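Local coordinates for C24 protein (Bizionia argentinensis JUB59, PDB 6OV6) that probably forms the receptor-binding tip of a bacteriophage long tail fibre, as a trimer that binds manganese, at residues A[62-67]-A[98-103]; A[40-45]-A[54-59]; A[185-190]-A[259-264]. All blocks are in the same frame, centred on the assembly; numbering follows the deposited sequence.

Interaction 1 of 3, residues A[62-67]-A[98-103]; sequences EVFKFV and RYVTFA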
# COMPACT_ATOMS: atom_id res chain seq x y z
N GLU A 62 7.88 -16.94 -44.60
CA GLU A 62 8.14 -18.37 -44.86
C GLU A 62 8.61 -19.10 -43.62
O GLU A 62 9.49 -18.60 -42.91
CB GLU A 62 9.23 -18.57 -45.95
CG GLU A 62 8.93 -17.92 -47.29
CD GLU A 62 9.98 -18.29 -48.32
OE1 GLU A 62 10.87 -17.45 -48.58
OE2 GLU A 62 9.99 -19.47 -48.74
N VAL A 63 8.10 -20.32 -43.45
CA VAL A 63 8.51 -21.22 -42.38
C VAL A 63 9.64 -22.08 -42.98
O VAL A 63 9.43 -22.70 -44.04
CB VAL A 63 7.33 -22.09 -41.86
CG1 VAL A 63 7.80 -23.11 -40.82
CG2 VAL A 63 6.18 -21.25 -41.32
N PHE A 64 10.81 -22.11 -42.32
CA PHE A 64 11.96 -22.88 -42.80
C PHE A 64 12.51 -23.84 -41.80
O PHE A 64 12.63 -23.50 -40.62
CB PHE A 64 13.15 -21.95 -43.16
CG PHE A 64 12.99 -21.04 -44.35
CD1 PHE A 64 13.06 -21.55 -45.64
CD2 PHE A 64 12.78 -19.68 -44.18
CE1 PHE A 64 12.93 -20.71 -46.75
CE2 PHE A 64 12.65 -18.84 -45.29
CZ PHE A 64 12.75 -19.37 -46.56
N LYS A 65 13.04 -24.98 -42.31
CA LYS A 65 13.86 -25.88 -41.52
C LYS A 65 15.18 -25.09 -41.30
O LYS A 65 15.63 -24.37 -42.20
CB LYS A 65 14.19 -27.17 -42.29
CG LYS A 65 13.02 -28.15 -42.39
CD LYS A 65 13.21 -29.17 -43.51
CE LYS A 65 11.93 -29.91 -43.83
NZ LYS A 65 12.09 -30.81 -45.00
N PHE A 66 15.73 -25.17 -40.09
CA PHE A 66 16.97 -24.54 -39.71
C PHE A 66 17.99 -25.63 -39.50
O PHE A 66 17.73 -26.59 -38.75
CB PHE A 66 16.83 -23.68 -38.44
CG PHE A 66 18.13 -23.03 -38.00
CD1 PHE A 66 18.54 -21.82 -38.55
CD2 PHE A 66 18.96 -23.64 -37.06
CE1 PHE A 66 19.75 -21.22 -38.15
CE2 PHE A 66 20.15 -23.03 -36.64
CZ PHE A 66 20.54 -21.83 -37.20
N VAL A 67 19.15 -25.49 -40.15
CA VAL A 67 20.26 -26.44 -40.00
C VAL A 67 21.29 -25.79 -39.08
O VAL A 67 21.89 -24.77 -39.42
CB VAL A 67 20.86 -26.91 -41.36
CG1 VAL A 67 22.11 -27.79 -41.15
CG2 VAL A 67 19.82 -27.66 -42.19
N ARG A 98 15.27 -25.35 -50.00
CA ARG A 98 15.54 -24.10 -49.30
C ARG A 98 15.44 -24.30 -47.81
O ARG A 98 14.53 -24.96 -47.33
CB ARG A 98 14.61 -22.98 -49.80
CG ARG A 98 15.03 -22.49 -51.19
CD ARG A 98 13.98 -21.68 -51.90
NE ARG A 98 13.84 -20.35 -51.31
CZ ARG A 98 12.79 -19.97 -50.58
NH1 ARG A 98 11.78 -20.80 -50.39
NH2 ARG A 98 12.74 -18.75 -50.08
N TYR A 99 16.40 -23.76 -47.08
CA TYR A 99 16.47 -23.89 -45.62
C TYR A 99 17.32 -22.76 -45.12
O TYR A 99 17.90 -22.01 -45.91
CB TYR A 99 17.09 -25.27 -45.20
CG TYR A 99 18.48 -25.52 -45.76
CD1 TYR A 99 19.61 -25.24 -45.00
CD2 TYR A 99 18.66 -25.96 -47.07
CE1 TYR A 99 20.89 -25.42 -45.52
CE2 TYR A 99 19.93 -26.12 -47.61
CZ TYR A 99 21.05 -25.87 -46.83
OH TYR A 99 22.31 -26.02 -47.36
N VAL A 100 17.37 -22.60 -43.81
CA VAL A 100 18.17 -21.56 -43.18
C VAL A 100 19.30 -22.24 -42.42
O VAL A 100 19.08 -23.29 -41.82
CB VAL A 100 17.28 -20.66 -42.28
CG1 VAL A 100 18.10 -19.66 -41.45
CG2 VAL A 100 16.27 -19.91 -43.14
N THR A 101 20.49 -21.62 -42.46
CA THR A 101 21.67 -22.09 -41.73
C THR A 101 22.61 -20.94 -41.35
O THR A 101 22.43 -19.82 -41.83
CB THR A 101 22.36 -23.29 -42.42
OG1 THR A 101 23.20 -23.92 -41.46
CG2 THR A 101 23.18 -22.90 -43.64
N PHE A 102 23.63 -21.23 -40.52
CA PHE A 102 24.64 -20.22 -40.22
C PHE A 102 25.43 -19.99 -41.49
O PHE A 102 25.84 -20.95 -42.17
CB PHE A 102 25.56 -20.67 -39.08
CG PHE A 102 24.86 -20.75 -37.74
CD1 PHE A 102 24.40 -19.60 -37.11
CD2 PHE A 102 24.67 -21.97 -37.12
CE1 PHE A 102 23.75 -19.67 -35.87
CE2 PHE A 102 24.04 -22.05 -35.88
CZ PHE A 102 23.59 -20.89 -35.26
N ALA A 103 25.55 -18.73 -41.87
CA ALA A 103 26.21 -18.30 -43.08
C ALA A 103 26.52 -16.82 -43.02
O ALA A 103 26.27 -16.20 -42.00
CB ALA A 103 25.37 -18.65 -44.31
O HOH W 1 12.97 -25.34 -45.21

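Interaction 2 of 3, residues A[40-45]-A[54-59]; sequences AIIKGC and DGVVYI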
# COMPACT_ATOMS: atom_id res chain seq x y z
N ALA A 40 11.28 -15.42 -35.89
CA ALA A 40 11.02 -16.21 -34.71
C ALA A 40 11.69 -17.55 -34.87
O ALA A 40 11.77 -18.10 -35.99
CB ALA A 40 9.53 -16.42 -34.54
N ILE A 41 12.14 -18.08 -33.75
CA ILE A 41 12.58 -19.45 -33.62
C ILE A 41 11.27 -20.16 -33.24
O ILE A 41 10.71 -19.90 -32.17
CB ILE A 41 13.68 -19.66 -32.55
CG1 ILE A 41 15.00 -18.97 -32.99
CG2 ILE A 41 13.85 -21.19 -32.30
CD1 ILE A 41 16.08 -18.89 -31.91
N ILE A 42 10.76 -21.01 -34.14
CA ILE A 42 9.51 -21.72 -33.93
C ILE A 42 9.74 -22.94 -33.04
O ILE A 42 8.97 -23.19 -32.11
CB ILE A 42 8.87 -22.13 -35.31
CG1 ILE A 42 8.63 -20.91 -36.26
CG2 ILE A 42 7.61 -23.02 -35.13
CD1 ILE A 42 7.58 -19.86 -35.82
N LYS A 43 10.80 -23.71 -33.36
CA LYS A 43 11.14 -24.93 -32.66
C LYS A 43 12.66 -25.15 -32.72
O LYS A 43 13.30 -24.76 -33.69
CB LYS A 43 10.40 -26.09 -33.36
CG LYS A 43 10.42 -27.41 -32.61
CD LYS A 43 9.74 -28.50 -33.44
CE LYS A 43 9.94 -29.88 -32.82
NZ LYS A 43 9.25 -30.01 -31.50
N GLY A 44 13.22 -25.77 -31.68
CA GLY A 44 14.63 -26.13 -31.60
C GLY A 44 15.56 -24.94 -31.54
O GLY A 44 15.24 -23.94 -30.89
N CYS A 45 16.70 -25.02 -32.27
CA CYS A 45 17.73 -23.97 -32.28
C CYS A 45 18.20 -23.63 -30.87
O CYS A 45 18.34 -22.46 -30.51
CB CYS A 45 17.28 -22.72 -33.06
SG CYS A 45 16.46 -23.10 -34.62
N ASP A 54 19.49 -28.04 -34.66
CA ASP A 54 18.62 -27.85 -35.81
C ASP A 54 17.26 -27.39 -35.27
O ASP A 54 16.96 -27.54 -34.08
CB ASP A 54 18.45 -29.17 -36.57
CG ASP A 54 19.67 -29.59 -37.39
OD1 ASP A 54 20.61 -28.78 -37.51
OD2 ASP A 54 19.65 -30.71 -37.93
N GLY A 55 16.46 -26.81 -36.13
CA GLY A 55 15.15 -26.36 -35.71
C GLY A 55 14.32 -25.89 -36.86
O GLY A 55 14.45 -26.38 -37.99
N VAL A 56 13.40 -24.97 -36.54
CA VAL A 56 12.47 -24.38 -37.51
C VAL A 56 12.38 -22.89 -37.18
O VAL A 56 12.24 -22.51 -36.00
CB VAL A 56 11.07 -25.07 -37.56
CG1 VAL A 56 10.10 -24.32 -38.46
CG2 VAL A 56 11.19 -26.52 -38.01
N VAL A 57 12.50 -22.06 -38.23
CA VAL A 57 12.44 -20.60 -38.09
C VAL A 57 11.38 -20.01 -39.02
O VAL A 57 10.91 -20.67 -39.94
CB VAL A 57 13.83 -19.92 -38.25
CG1 VAL A 57 14.80 -20.35 -37.14
CG2 VAL A 57 14.43 -20.15 -39.67
N TYR A 58 11.04 -18.75 -38.79
CA TYR A 58 10.07 -18.04 -39.63
C TYR A 58 10.69 -16.71 -40.04
O TYR A 58 11.07 -15.93 -39.16
CB TYR A 58 8.77 -17.79 -38.86
CG TYR A 58 7.76 -17.00 -39.66
CD1 TYR A 58 7.12 -17.56 -40.76
CD2 TYR A 58 7.42 -15.69 -39.30
CE1 TYR A 58 6.17 -16.84 -41.49
CE2 TYR A 58 6.47 -14.97 -40.02
CZ TYR A 58 5.84 -15.55 -41.11
OH TYR A 58 4.88 -14.86 -41.81
N ILE A 59 10.86 -16.48 -41.35
CA ILE A 59 11.45 -15.22 -41.86
C ILE A 59 10.66 -14.80 -43.05
O ILE A 59 10.44 -15.60 -43.96
CB ILE A 59 12.96 -15.33 -42.32
CG1 ILE A 59 13.78 -16.26 -41.45
CG2 ILE A 59 13.60 -13.94 -42.52
CD1 ILE A 59 15.05 -16.78 -42.09

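Interaction 3 of 3, residues A[185-190]-A[259-264]; sequences KKVTPS and NQQDNR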
# COMPACT_ATOMS: atom_id res chain seq x y z
N LYS A 185 -8.57 7.78 7.76
CA LYS A 185 -7.80 8.81 7.09
C LYS A 185 -7.16 9.76 8.14
O LYS A 185 -6.03 10.21 7.98
CB LYS A 185 -8.74 9.59 6.16
CG LYS A 185 -8.08 10.57 5.21
CD LYS A 185 -9.10 11.27 4.27
CE LYS A 185 -9.65 10.38 3.15
NZ LYS A 185 -10.28 11.17 2.03
N LYS A 186 -7.95 10.07 9.21
CA LYS A 186 -7.57 10.96 10.31
C LYS A 186 -7.59 10.23 11.64
O LYS A 186 -8.38 9.32 11.84
CB LYS A 186 -8.58 12.13 10.41
CG LYS A 186 -8.76 13.02 9.15
CD LYS A 186 -7.52 13.73 8.69
CE LYS A 186 -7.85 14.47 7.41
NZ LYS A 186 -6.89 15.58 7.15
N VAL A 187 -6.78 10.70 12.60
CA VAL A 187 -6.74 10.15 13.97
C VAL A 187 -6.43 11.31 14.93
O VAL A 187 -5.77 12.26 14.53
CB VAL A 187 -5.70 9.01 14.07
CG1 VAL A 187 -4.25 9.48 13.88
CG2 VAL A 187 -5.89 8.10 15.27
N THR A 188 -6.91 11.22 16.16
CA THR A 188 -6.64 12.25 17.18
C THR A 188 -5.90 11.58 18.33
O THR A 188 -6.45 10.67 18.97
CB THR A 188 -7.93 12.95 17.62
OG1 THR A 188 -8.52 13.59 16.50
CG2 THR A 188 -7.69 14.00 18.72
N PRO A 189 -4.65 12.01 18.65
CA PRO A 189 -3.95 11.40 19.80
C PRO A 189 -4.66 11.72 21.10
O PRO A 189 -5.30 12.78 21.23
CB PRO A 189 -2.56 12.07 19.75
CG PRO A 189 -2.79 13.36 19.09
CD PRO A 189 -3.82 13.04 18.02
N SER A 190 -4.60 10.79 22.03
CA SER A 190 -5.22 10.96 23.35
C SER A 190 -4.30 10.36 24.38
O SER A 190 -3.41 9.57 24.06
CB SER A 190 -6.62 10.32 23.38
OG SER A 190 -6.58 8.92 23.16
N ASN A 259 -4.97 17.32 18.93
CA ASN A 259 -5.35 17.92 17.66
C ASN A 259 -5.41 16.77 16.65
O ASN A 259 -4.58 15.88 16.71
CB ASN A 259 -4.30 18.92 17.18
CG ASN A 259 -4.20 20.15 18.07
OD1 ASN A 259 -3.11 20.59 18.45
ND2 ASN A 259 -5.35 20.68 18.44
N GLN A 260 -6.36 16.82 15.72
CA GLN A 260 -6.49 15.79 14.68
C GLN A 260 -5.23 15.79 13.79
O GLN A 260 -4.66 16.83 13.50
CB GLN A 260 -7.73 16.05 13.84
CG GLN A 260 -8.03 14.92 12.83
CD GLN A 260 -9.40 15.12 12.22
OE1 GLN A 260 -9.61 16.03 11.43
NE2 GLN A 260 -10.36 14.29 12.63
N GLN A 261 -4.80 14.60 13.36
CA GLN A 261 -3.65 14.48 12.48
C GLN A 261 -4.00 13.55 11.31
O GLN A 261 -4.96 12.78 11.39
CB GLN A 261 -2.41 14.01 13.25
CG GLN A 261 -2.49 12.62 13.79
CD GLN A 261 -1.40 12.31 14.79
OE1 GLN A 261 -1.02 13.12 15.63
NE2 GLN A 261 -0.87 11.10 14.73
N ASP A 262 -3.26 13.69 10.22
CA ASP A 262 -3.45 12.91 9.00
C ASP A 262 -2.69 11.57 9.17
O ASP A 262 -1.47 11.54 9.36
CB ASP A 262 -2.99 13.71 7.78
CG ASP A 262 -3.45 13.13 6.45
OD1 ASP A 262 -3.48 11.89 6.32
OD2 ASP A 262 -3.74 13.92 5.53
N ASN A 263 -3.45 10.47 9.13
CA ASN A 263 -2.93 9.13 9.37
C ASN A 263 -2.25 8.50 8.13
O ASN A 263 -1.70 7.40 8.22
CB ASN A 263 -4.08 8.25 9.87
CG ASN A 263 -3.66 7.13 10.77
OD1 ASN A 263 -2.58 7.12 11.37
ND2 ASN A 263 -4.53 6.17 10.89
N ARG A 264 -2.27 9.20 7.01
CA ARG A 264 -1.74 8.66 5.75
C ARG A 264 -0.26 8.87 5.54
O ARG A 264 0.24 9.98 5.73
CB ARG A 264 -2.51 9.19 4.56
CG ARG A 264 -3.99 8.81 4.61
CD ARG A 264 -4.76 9.58 3.58
NE ARG A 264 -4.83 11.01 3.89
CZ ARG A 264 -5.54 11.89 3.20
NH1 ARG A 264 -6.28 11.49 2.17
NH2 ARG A 264 -5.56 13.16 3.56
O HOH W 2 -4.14 16.55 5.80
O HOH W 3 -9.61 11.96 14.38

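Interaction 1 of 3, residues A[62-67]-A[98-103]
Strands 62-67 and 98-102 run parallel, with axes 4.7 Å apart at their closest and 33° between their directions. The join is part of a mixed sheet, with strand 51-59 beyond 62-67 and strand 74-81 beyond 98-102. Val-100 is the hub: its N donates to Lys-65 O at 3.0 Å, and its O accepts from Val-67 N at 2.8 Å. Both bonds lie nearly along the C=O axes. A water links Lys-65 N to Arg-98 O where the strands begin to diverge. There Arg-98 bends at its third torsion and meets Glu-62 end-on. Arg-98 NH2 donates to Glu-62 OE1 at 2.7 Å, and Arg-98 NH1 to Glu-62 OE2 at 2.8 Å. Both oxygens use their syn lone pairs, and the two flat groups are 9° from coplanar. Phe-64 CE1 sits over one guanidinium face. The Val-100 methyls divide, CG2 against Phe-64 and CG1 against Phe-66. The edge of Phe-66 points at the face of Phe-102 in a T-shaped pair (87°). Thr-101 OG1 donates to Val-67 O at 2.6 Å, from above the carbonyl plane. A buried apolar part at Val-100 and the Phe rings thus meets an exposed charged end, where the two-bond grip fixes the guanidinium's rotation.

Interaction 2 of 3, residues A[40-45]-A[54-59]
A classic beta bulge marks this antiparallel pairing, at the corner where the chain leaves strand 40-42 and enters the hairpin of strands 44-48 and 51-59. Two residues, Ile-42 and Lys-43, stand opposite the single Val-56, so the register shifts by one. Val-56 O takes two N-H groups: Ile-42 N at 2.8 Å, from above the carbonyl plane, and Lys-43 N at 3.2 Å, in the plane on a lone pair. Lys-43 O accepts from Val-56 N in return, at 2.9 Å. Before the bulge, Tyr-58 N donates to Ala-40 O at 3.0 Å. Beyond it, Cys-45 N points straight at Asp-54 O (174°), but from well above the carbonyl plane. Gly-44 and Gly-55 meet with CA atoms 4.1 Å apart, and a CB on either would clash with the other segment. The positive phi of Gly-44 (66°) also suits glycine. Cys-45 SG lies beside the backbone N (chi1 -44°) and packs on Gly-55 CA at 3.7 Å. Ile-42 puts its CB against Val-56 CG1 and its CD1 against Tyr-58 CB, crossing the tyrosine obliquely. Tyr-58 OH goes on to Glu-34, and Lys-43 NZ forms a salt bridge with Glu-34 of the second subunit. Strand 115-116 pairs with strand 40-42 through Ile-41, while strand 62-70 pairs with strand 51-59 through Gly-55 and Val-57.

Interaction 3 of 3, residues A[185-190]-A[259-264]
Lys-185 and Arg-264 lie side by side and point the same way. The lysine CG sits over the centre of one guanidinium face, 3.5 Å from Arg-264 CZ. The charged ends stay close, and both Lys-185 NZ and Arg-264 NH1 form salt bridges to Asp-174 of the second subunit, probably offsetting their repulsion. At its edge the guanidinium grips Asp-262 side-on. Arg-264 NE donates to Asp-262 OD1 at 2.9 Å, and Arg-264 NH2 to Asp-262 OD2 at 2.8 Å, each on a syn lone pair. Asp-262 OD1 uses its anti lone pair for Arg-264 N, an Asx turn. Lys-186, bent at chi2 (-60°), crosses Asp-262 obliquely. Its NZ forms a long salt bridge to OD2, and a water donates to OD2 while accepting weakly from NZ. Lys-186 and Asp-262 are a non-hydrogen-bonded pair of a short two-stranded antiparallel sheet in the slender part of the putative fibre tip. Lys-185 and Arg-264 lie just past its end. Val-187 N donates to Gln-261 O at 3.0 Å, and Gln-261 N to Val-187 O at 2.8 Å. Asn-263 N extends the pairing to Lys-185 O, also at 2.8 Å. Gln-260 crosses Lys-186 at about a right angle, its amide against the lysine CB and CG. On the other face Val-187 runs alongside Gln-261, with CG1 3.6 Å from its CG. Here the three chains meet: Gln-261 packs on Gln-261 of both other subunits.

From the N terminus, interaction 2 comes first. It closes the short hairpin loop between residues 45 and 54. Strand 51-59 is followed by strand 62-70, its neighbour in the same sheet, and interaction 1 then closes a 30-residue connection that includes strand 74-81. The two contacts are in series, yet their centres are 8 Å apart. Phe-66 N and Phe-64 N probably hydrogen-bond to Gly-55 O and Val-57 O, joining them into one sheet. Interaction 3, about 62 Å from interaction 2 centre to centre, joins strand 186-187 to strand 256-262. It closes a 68-residue excursion that holds the manganese-binding His-252 and His-254. No loops nest or cross. All three contacts touch the second subunit.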